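Local coordinates for uncharacterized protein PA2218 (Pseudomonas aeruginosa, PDB 2HDW), which is of unknown function but adopts the alpha/beta hydrolase fold and probably has hydrolase activity, at residues A[56-60]-A[83-87]; A[96-102]-A[124-130]; A[171-177]-A[195-201]. Residues are numbered along the deposited sequence.

Contact 1: A[56-60]-A[83-87]; sequences WDKTF and ADLYL
A side-chain contact between an irregular loop and a strand near one edge of the central sheet shows how a chain can pack against a sheet without joining it. Residues 56-60 belong to the loop preceding strand 66-74, and 83-87 form an extended part of strand 80-88. The backbones stay well apart, with Lys58 and Asp84 the closest pair at 10.3 Å between CA atoms, and only 161 Å² is buried. Asp84 and Tyr86, alternate residues of the strand with chi1 in the m well, point toward the loop; Lys58 and Phe60 point back. Lys58 bends early (m, p) and then extends (t, t), so that its NZ lies 2.9 Å from Asp84 OD1 in a salt bridge. The same OD1 is hydrogen-bonded to His68 of strand 66-74. Next to this pair, three side chains crowd round the Tyr86 OH: Lys58 CE at 3.7 Å, Phe60 CZ at 3.7 Å with its ring edge, and Trp56 CH2 at 3.9 Å. Trp56 CH2 also makes an apolar contact with Tyr86 CE1 at 4.2 Å. Trp56 (chi1 t) is hydrogen-bonded within its own segment, NE1 to Phe60 O at 2.8 Å, and its ring meets His68 edge-to-face. Phe60 (chi1 p) also rests on helix 112-122. Across these two segments the chemistry is one charge pair beside close contacts around the Tyr86 hydroxyl, and the long Lys58 side chain makes up for the wide backbone spacing.

Contact 2: A[96-102]-A[124-130]; sequences LPAIVIG and GFVTLAF
Backbone hydrogen bonds define the pairing of strand 96-102 with strand 126-130, which run parallel at 14° with their axes 4.8 Å apart at closest approach. The register sets Ala98 beside Val126, Ile99 beside Thr127, Val100 beside Leu128 and Ile101 beside Ala129, with CA separations of 4.6 to 5.1 Å. Four bonds alternate as parallel strands require: Val126 N to Pro97 O (3.2 Å), Ile99 N to Val126 O (3.0 Å), Leu128 N to Ile99 O (3.2 Å) and Ile101 N to Leu128 O (2.9 Å). CA-H...O contacts add to them, the shortest from Ala98 CA to Val126 O at 3.2 Å.

Apolar packing follows the two faces. Ala98, Val100, Val126 and Leu128 share one; Ile99, Ile101, Thr127 and Ala129 the other, where Thr127 OG1 is hydrogen-bonded to Ala117 O of helix 112-122. At the start, Leu96 CD1 meets Val126 CG2 at 3.8 Å.

Aromatic rings flank both ends. Phe125 (chi1 m) receives Ile99 CD1 over its face in a CH-pi contact, 3.9 Å from the ring centroid, and Pro97 CG touches its CD1 at 3.5 Å. Phe130 (chi1 p) turns its edge to Val100, CE2 to CG1 3.6 Å; a side chain on Gly102 would clash with this ring.

Gly124, at positive phi, is the C' residue of the Schellman motif that ends helix 112-122; strand 96-102, this helix and strand 126-130 form a beta-alpha-beta unit of the alpha/beta hydrolase fold.

Contact 3: A[171-177]-A[195-201]; sequences ERIGVIG and VKAVVTS
Val195 opens the second segment by packing its CG1 on Val175 CG2 at 3.7 Å. Lys196 follows with two kinds of bond: its N donates to Ile173 O (2.8 Å), while its side chain (m, m, t, m) brings NZ to Glu171, 2.7 Å from OE1 in a salt bridge and 2.8 Å from the backbone O. Ala197 O accepts from Val175 N at 3.3 Å; the strands run parallel, 14° apart in direction, with axes 4.6 Å apart at closest approach. Val198 pairs with Val175, their CG2 atoms 3.7 Å apart. Val199 lies beside Ile176 on the other face and bonds both ways, N to Val175 O (3.1 Å) and O from Gly177 N (2.9 Å). Thr200 is level with Gly177, CA to CA 4.6 Å, and Ser201 N ends the ladder on Gly177 O (2.8 Å). With helix 180-191 this is a beta-alpha-beta unit; in alpha/beta hydrolases the turn from the corresponding first strand into its helix is the nucleophile elbow.

How the contacts relate
Contacts 2 and 3 are strand pairings within one sheet, and contact 1 packs a loop against another strand of it. Contacts 2 and 3 lie side by side, centres 9 Å apart, because strands 96-102 and 173-178 are neighbours: Ala98 N reaches Arg172 O at 2.8 Å, and Ala98 O reaches Gly174 N at 2.9 Å, both probable hydrogen bonds. On the other flank contact 1 joins contact 2, 12 Å away between centres, through Asp84 N and Ala129 O at 2.8 Å. Contacts 1 and 3 stay about 10 Å apart at their nearest atoms. The strand order matches the canonical alpha/beta hydrolase sheet, in which a catalytic centre would be expected near the C-terminal ends of the parallel strands.

Contact 1: A[56-60]-A[83-87]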
# COMPACT_ATOMS: atom_id res chain seq x y z
N TRP A 56 21.33 -5.02 -0.75
CA TRP A 56 20.37 -4.69 0.29
C TRP A 56 20.18 -3.19 0.22
O TRP A 56 20.94 -2.42 0.83
CB TRP A 56 20.87 -5.10 1.68
CG TRP A 56 19.86 -4.79 2.75
CD1 TRP A 56 19.85 -3.70 3.58
CD2 TRP A 56 18.67 -5.52 3.04
NE1 TRP A 56 18.72 -3.71 4.37
CE2 TRP A 56 17.97 -4.82 4.05
CE3 TRP A 56 18.11 -6.70 2.53
CZ2 TRP A 56 16.75 -5.27 4.57
CZ3 TRP A 56 16.89 -7.14 3.04
CH2 TRP A 56 16.23 -6.42 4.05
N ASP A 57 19.18 -2.77 -0.55
CA ASP A 57 18.90 -1.35 -0.73
C ASP A 57 17.64 -0.91 0.01
O ASP A 57 16.96 0.02 -0.41
CB ASP A 57 18.77 -1.04 -2.23
CG ASP A 57 17.59 -1.75 -2.87
OD1 ASP A 57 17.23 -2.86 -2.43
OD2 ASP A 57 17.03 -1.20 -3.84
N LYS A 58 17.32 -1.59 1.11
CA LYS A 58 16.14 -1.24 1.90
C LYS A 58 16.44 0.03 2.71
O LYS A 58 17.60 0.42 2.88
CB LYS A 58 15.76 -2.38 2.85
CG LYS A 58 14.83 -3.46 2.26
CD LYS A 58 15.47 -4.23 1.11
CE LYS A 58 14.57 -5.38 0.64
NZ LYS A 58 15.06 -6.01 -0.62
N THR A 59 15.38 0.67 3.19
CA THR A 59 15.50 1.89 3.98
C THR A 59 15.68 1.57 5.46
O THR A 59 15.61 2.46 6.30
CB THR A 59 14.25 2.78 3.81
OG1 THR A 59 13.08 1.99 4.06
CG2 THR A 59 14.18 3.35 2.40
N PHE A 60 15.90 0.30 5.75
CA PHE A 60 16.09 -0.17 7.12
C PHE A 60 17.07 -1.33 7.05
O PHE A 60 17.20 -1.99 6.01
CB PHE A 60 14.75 -0.63 7.70
CG PHE A 60 14.04 -1.63 6.83
CD1 PHE A 60 14.31 -2.99 6.96
CD2 PHE A 60 13.16 -1.21 5.85
CE1 PHE A 60 13.70 -3.91 6.11
CE2 PHE A 60 12.55 -2.12 4.99
CZ PHE A 60 12.83 -3.48 5.12
N ALA A 83 8.61 -9.07 -5.04
CA ALA A 83 8.36 -8.89 -3.62
C ALA A 83 9.48 -9.44 -2.74
O ALA A 83 10.32 -10.22 -3.19
CB ALA A 83 7.04 -9.57 -3.25
N ASP A 84 9.48 -9.00 -1.48
CA ASP A 84 10.45 -9.46 -0.50
C ASP A 84 9.66 -10.33 0.46
O ASP A 84 8.62 -9.93 0.97
CB ASP A 84 11.05 -8.28 0.28
CG ASP A 84 12.06 -7.49 -0.54
OD1 ASP A 84 13.07 -8.09 -0.98
OD2 ASP A 84 11.85 -6.27 -0.74
N LEU A 85 10.17 -11.54 0.70
CA LEU A 85 9.55 -12.49 1.60
C LEU A 85 10.41 -12.63 2.85
O LEU A 85 11.61 -12.85 2.76
CB LEU A 85 9.43 -13.84 0.91
CG LEU A 85 8.90 -15.03 1.71
CD1 LEU A 85 7.43 -14.84 2.04
CD2 LEU A 85 9.11 -16.30 0.89
N TYR A 86 9.78 -12.50 4.02
CA TYR A 86 10.49 -12.61 5.30
C TYR A 86 9.87 -13.73 6.14
O TYR A 86 8.65 -13.79 6.28
CB TYR A 86 10.39 -11.30 6.08
CG TYR A 86 10.94 -10.09 5.37
CD1 TYR A 86 12.24 -9.63 5.62
CD2 TYR A 86 10.16 -9.38 4.46
CE1 TYR A 86 12.75 -8.50 4.96
CE2 TYR A 86 10.65 -8.26 3.80
CZ TYR A 86 11.94 -7.82 4.06
OH TYR A 86 12.40 -6.71 3.39
N LEU A 87 10.71 -14.59 6.69
CA LEU A 87 10.24 -15.69 7.53
C LEU A 87 11.02 -15.76 8.84
O LEU A 87 12.20 -15.42 8.89
CB LEU A 87 10.39 -17.04 6.81
CG LEU A 87 9.71 -17.26 5.46
CD1 LEU A 87 10.46 -16.50 4.38
CD2 LEU A 87 9.70 -18.75 5.14

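Contact 2: A[96-102]-A[124-130]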
# COMPACT_ATOMS: atom_id res chain seq x y z
N LEU A 96 2.97 -21.72 9.65
CA LEU A 96 2.77 -20.39 10.21
C LEU A 96 1.71 -19.49 9.59
O LEU A 96 1.36 -19.64 8.43
CB LEU A 96 4.10 -19.63 10.16
CG LEU A 96 5.29 -20.29 10.85
CD1 LEU A 96 6.53 -19.42 10.68
CD2 LEU A 96 4.97 -20.49 12.33
N PRO A 97 1.18 -18.54 10.39
CA PRO A 97 0.17 -17.60 9.89
C PRO A 97 0.98 -16.67 8.99
O PRO A 97 2.20 -16.59 9.14
CB PRO A 97 -0.31 -16.91 11.16
CG PRO A 97 0.93 -16.88 12.01
CD PRO A 97 1.51 -18.27 11.80
N ALA A 98 0.33 -15.99 8.05
CA ALA A 98 1.05 -15.11 7.14
C ALA A 98 0.35 -13.77 6.95
O ALA A 98 -0.87 -13.67 7.14
CB ALA A 98 1.24 -15.81 5.78
N ILE A 99 1.12 -12.76 6.58
CA ILE A 99 0.60 -11.41 6.38
C ILE A 99 1.15 -10.79 5.10
O ILE A 99 2.36 -10.79 4.87
CB ILE A 99 0.99 -10.47 7.54
CG1 ILE A 99 0.54 -11.06 8.88
CG2 ILE A 99 0.38 -9.10 7.34
CD1 ILE A 99 1.02 -10.25 10.08
N VAL A 100 0.26 -10.26 4.26
CA VAL A 100 0.70 -9.59 3.04
C VAL A 100 0.60 -8.10 3.31
O VAL A 100 -0.44 -7.60 3.75
CB VAL A 100 -0.17 -9.93 1.82
CG1 VAL A 100 0.21 -9.01 0.65
CG2 VAL A 100 0.06 -11.39 1.42
N ILE A 101 1.68 -7.38 3.03
CA ILE A 101 1.72 -5.95 3.28
C ILE A 101 1.98 -5.12 2.03
O ILE A 101 2.90 -5.39 1.27
CB ILE A 101 2.80 -5.64 4.32
CG1 ILE A 101 2.62 -6.58 5.52
CG2 ILE A 101 2.71 -4.19 4.76
CD1 ILE A 101 3.74 -6.55 6.51
N GLY A 102 1.15 -4.09 1.84
CA GLY A 102 1.30 -3.21 0.69
C GLY A 102 1.13 -1.76 1.10
O GLY A 102 0.47 -1.46 2.11
N GLY A 124 6.93 -13.39 14.56
CA GLY A 124 6.45 -14.75 14.33
C GLY A 124 5.59 -15.02 13.11
O GLY A 124 5.07 -16.12 12.95
N PHE A 125 5.43 -14.03 12.23
CA PHE A 125 4.62 -14.23 11.03
C PHE A 125 5.49 -14.36 9.78
O PHE A 125 6.61 -13.86 9.73
CB PHE A 125 3.66 -13.04 10.84
CG PHE A 125 2.70 -12.83 11.99
CD1 PHE A 125 1.45 -13.44 11.99
CD2 PHE A 125 3.06 -12.03 13.07
CE1 PHE A 125 0.57 -13.27 13.07
CE2 PHE A 125 2.18 -11.85 14.16
CZ PHE A 125 0.94 -12.47 14.15
N VAL A 126 4.98 -15.06 8.77
CA VAL A 126 5.68 -15.17 7.50
C VAL A 126 5.12 -13.93 6.80
O VAL A 126 3.91 -13.75 6.77
CB VAL A 126 5.25 -16.42 6.72
CG1 VAL A 126 5.72 -16.30 5.28
CG2 VAL A 126 5.84 -17.67 7.37
N THR A 127 5.98 -13.08 6.24
CA THR A 127 5.49 -11.86 5.61
C THR A 127 6.01 -11.60 4.20
O THR A 127 7.03 -12.14 3.77
CB THR A 127 5.81 -10.63 6.47
OG1 THR A 127 7.22 -10.47 6.57
CG2 THR A 127 5.22 -10.81 7.87
N LEU A 128 5.29 -10.73 3.50
CA LEU A 128 5.63 -10.39 2.13
C LEU A 128 5.30 -8.92 1.83
O LEU A 128 4.18 -8.46 2.07
CB LEU A 128 4.84 -11.31 1.20
CG LEU A 128 5.05 -11.32 -0.31
CD1 LEU A 128 6.47 -11.76 -0.63
CD2 LEU A 128 4.04 -12.27 -0.94
N ALA A 129 6.29 -8.19 1.31
CA ALA A 129 6.12 -6.79 0.92
C ALA A 129 6.32 -6.82 -0.59
O ALA A 129 7.35 -7.30 -1.07
CB ALA A 129 7.17 -5.91 1.60
N PHE A 130 5.35 -6.32 -1.35
CA PHE A 130 5.43 -6.36 -2.80
C PHE A 130 5.37 -5.01 -3.51
O PHE A 130 4.89 -4.02 -2.95
CB PHE A 130 4.29 -7.23 -3.33
CG PHE A 130 2.93 -6.64 -3.10
CD1 PHE A 130 2.40 -5.70 -3.98
CD2 PHE A 130 2.18 -7.00 -1.98
CE1 PHE A 130 1.15 -5.12 -3.75
CE2 PHE A 130 0.93 -6.43 -1.73
CZ PHE A 130 0.42 -5.48 -2.62

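Contact 3: A[171-177]-A[195-201]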
# COMPACT_ATOMS: atom_id res chain seq x y z
N GLU A 171 -4.85 -21.02 5.52
CA GLU A 171 -6.07 -20.64 6.22
C GLU A 171 -5.82 -19.58 7.30
O GLU A 171 -6.75 -19.13 7.97
CB GLU A 171 -6.72 -21.88 6.87
CG GLU A 171 -7.46 -22.80 5.90
CD GLU A 171 -8.63 -22.11 5.21
OE1 GLU A 171 -9.29 -21.27 5.86
OE2 GLU A 171 -8.89 -22.40 4.03
N ARG A 172 -4.56 -19.17 7.46
CA ARG A 172 -4.20 -18.17 8.47
C ARG A 172 -3.52 -16.96 7.83
O ARG A 172 -2.39 -16.62 8.18
CB ARG A 172 -3.27 -18.81 9.51
CG ARG A 172 -3.79 -20.12 10.10
CD ARG A 172 -2.79 -20.74 11.09
NE ARG A 172 -2.59 -19.88 12.25
CZ ARG A 172 -1.62 -20.03 13.15
NH1 ARG A 172 -0.74 -21.03 13.03
NH2 ARG A 172 -1.51 -19.19 14.17
N ILE A 173 -4.21 -16.32 6.89
CA ILE A 173 -3.66 -15.17 6.18
C ILE A 173 -4.37 -13.86 6.50
O ILE A 173 -5.60 -13.79 6.53
CB ILE A 173 -3.73 -15.36 4.64
CG1 ILE A 173 -3.08 -16.69 4.23
CG2 ILE A 173 -3.05 -14.19 3.92
CD1 ILE A 173 -1.63 -16.79 4.59
N GLY A 174 -3.58 -12.82 6.72
CA GLY A 174 -4.11 -11.50 7.00
C GLY A 174 -3.39 -10.52 6.10
O GLY A 174 -2.43 -10.88 5.40
N VAL A 175 -3.85 -9.27 6.07
CA VAL A 175 -3.19 -8.25 5.26
C VAL A 175 -3.11 -6.92 5.99
O VAL A 175 -3.93 -6.62 6.85
CB VAL A 175 -3.91 -8.00 3.92
CG1 VAL A 175 -3.84 -9.24 3.04
CG2 VAL A 175 -5.35 -7.60 4.17
N ILE A 176 -2.09 -6.14 5.65
CA ILE A 176 -1.93 -4.81 6.22
C ILE A 176 -1.83 -3.81 5.06
O ILE A 176 -0.99 -3.97 4.17
CB ILE A 176 -0.65 -4.67 7.09
CG1 ILE A 176 -0.74 -5.58 8.32
CG2 ILE A 176 -0.49 -3.22 7.55
CD1 ILE A 176 0.55 -5.65 9.12
N GLY A 177 -2.70 -2.81 5.07
CA GLY A 177 -2.69 -1.80 4.02
C GLY A 177 -2.22 -0.47 4.60
O GLY A 177 -2.86 0.07 5.51
N VAL A 195 -8.76 -14.05 2.96
CA VAL A 195 -8.13 -13.17 3.93
C VAL A 195 -8.99 -13.11 5.20
O VAL A 195 -10.14 -12.67 5.17
CB VAL A 195 -7.93 -11.75 3.35
CG1 VAL A 195 -7.12 -10.89 4.30
CG2 VAL A 195 -7.23 -11.84 1.99
N LYS A 196 -8.40 -13.56 6.31
CA LYS A 196 -9.10 -13.65 7.59
C LYS A 196 -9.26 -12.39 8.43
O LYS A 196 -10.20 -12.30 9.22
CB LYS A 196 -8.42 -14.72 8.46
CG LYS A 196 -8.42 -16.12 7.84
CD LYS A 196 -9.83 -16.58 7.50
CE LYS A 196 -9.89 -18.10 7.34
NZ LYS A 196 -8.95 -18.59 6.31
N ALA A 197 -8.35 -11.44 8.29
CA ALA A 197 -8.42 -10.21 9.06
C ALA A 197 -7.63 -9.14 8.32
O ALA A 197 -6.78 -9.47 7.49
CB ALA A 197 -7.82 -10.43 10.46
N VAL A 198 -7.92 -7.88 8.62
CA VAL A 198 -7.26 -6.77 7.94
C VAL A 198 -7.01 -5.57 8.85
O VAL A 198 -7.87 -5.18 9.64
CB VAL A 198 -8.10 -6.29 6.72
CG1 VAL A 198 -9.48 -5.82 7.18
CG2 VAL A 198 -7.37 -5.16 5.99
N VAL A 199 -5.82 -5.00 8.72
CA VAL A 199 -5.39 -3.82 9.46
C VAL A 199 -5.01 -2.76 8.44
O VAL A 199 -4.42 -3.09 7.42
CB VAL A 199 -4.13 -4.09 10.31
CG1 VAL A 199 -3.48 -2.77 10.74
CG2 VAL A 199 -4.48 -4.91 11.53
N THR A 200 -5.36 -1.51 8.69
CA THR A 200 -4.97 -0.43 7.80
C THR A 200 -4.17 0.55 8.66
O THR A 200 -4.46 0.72 9.84
CB THR A 200 -6.18 0.33 7.19
OG1 THR A 200 -6.99 0.87 8.23
CG2 THR A 200 -7.00 -0.60 6.31
N SER A 201 -3.15 1.16 8.08
CA SER A 201 -2.33 2.11 8.82
C SER A 201 -2.31 3.46 8.11
O SER A 201 -1.93 3.54 6.94
CB SER A 201 -0.91 1.57 8.99
OG SER A 201 -0.16 2.37 9.89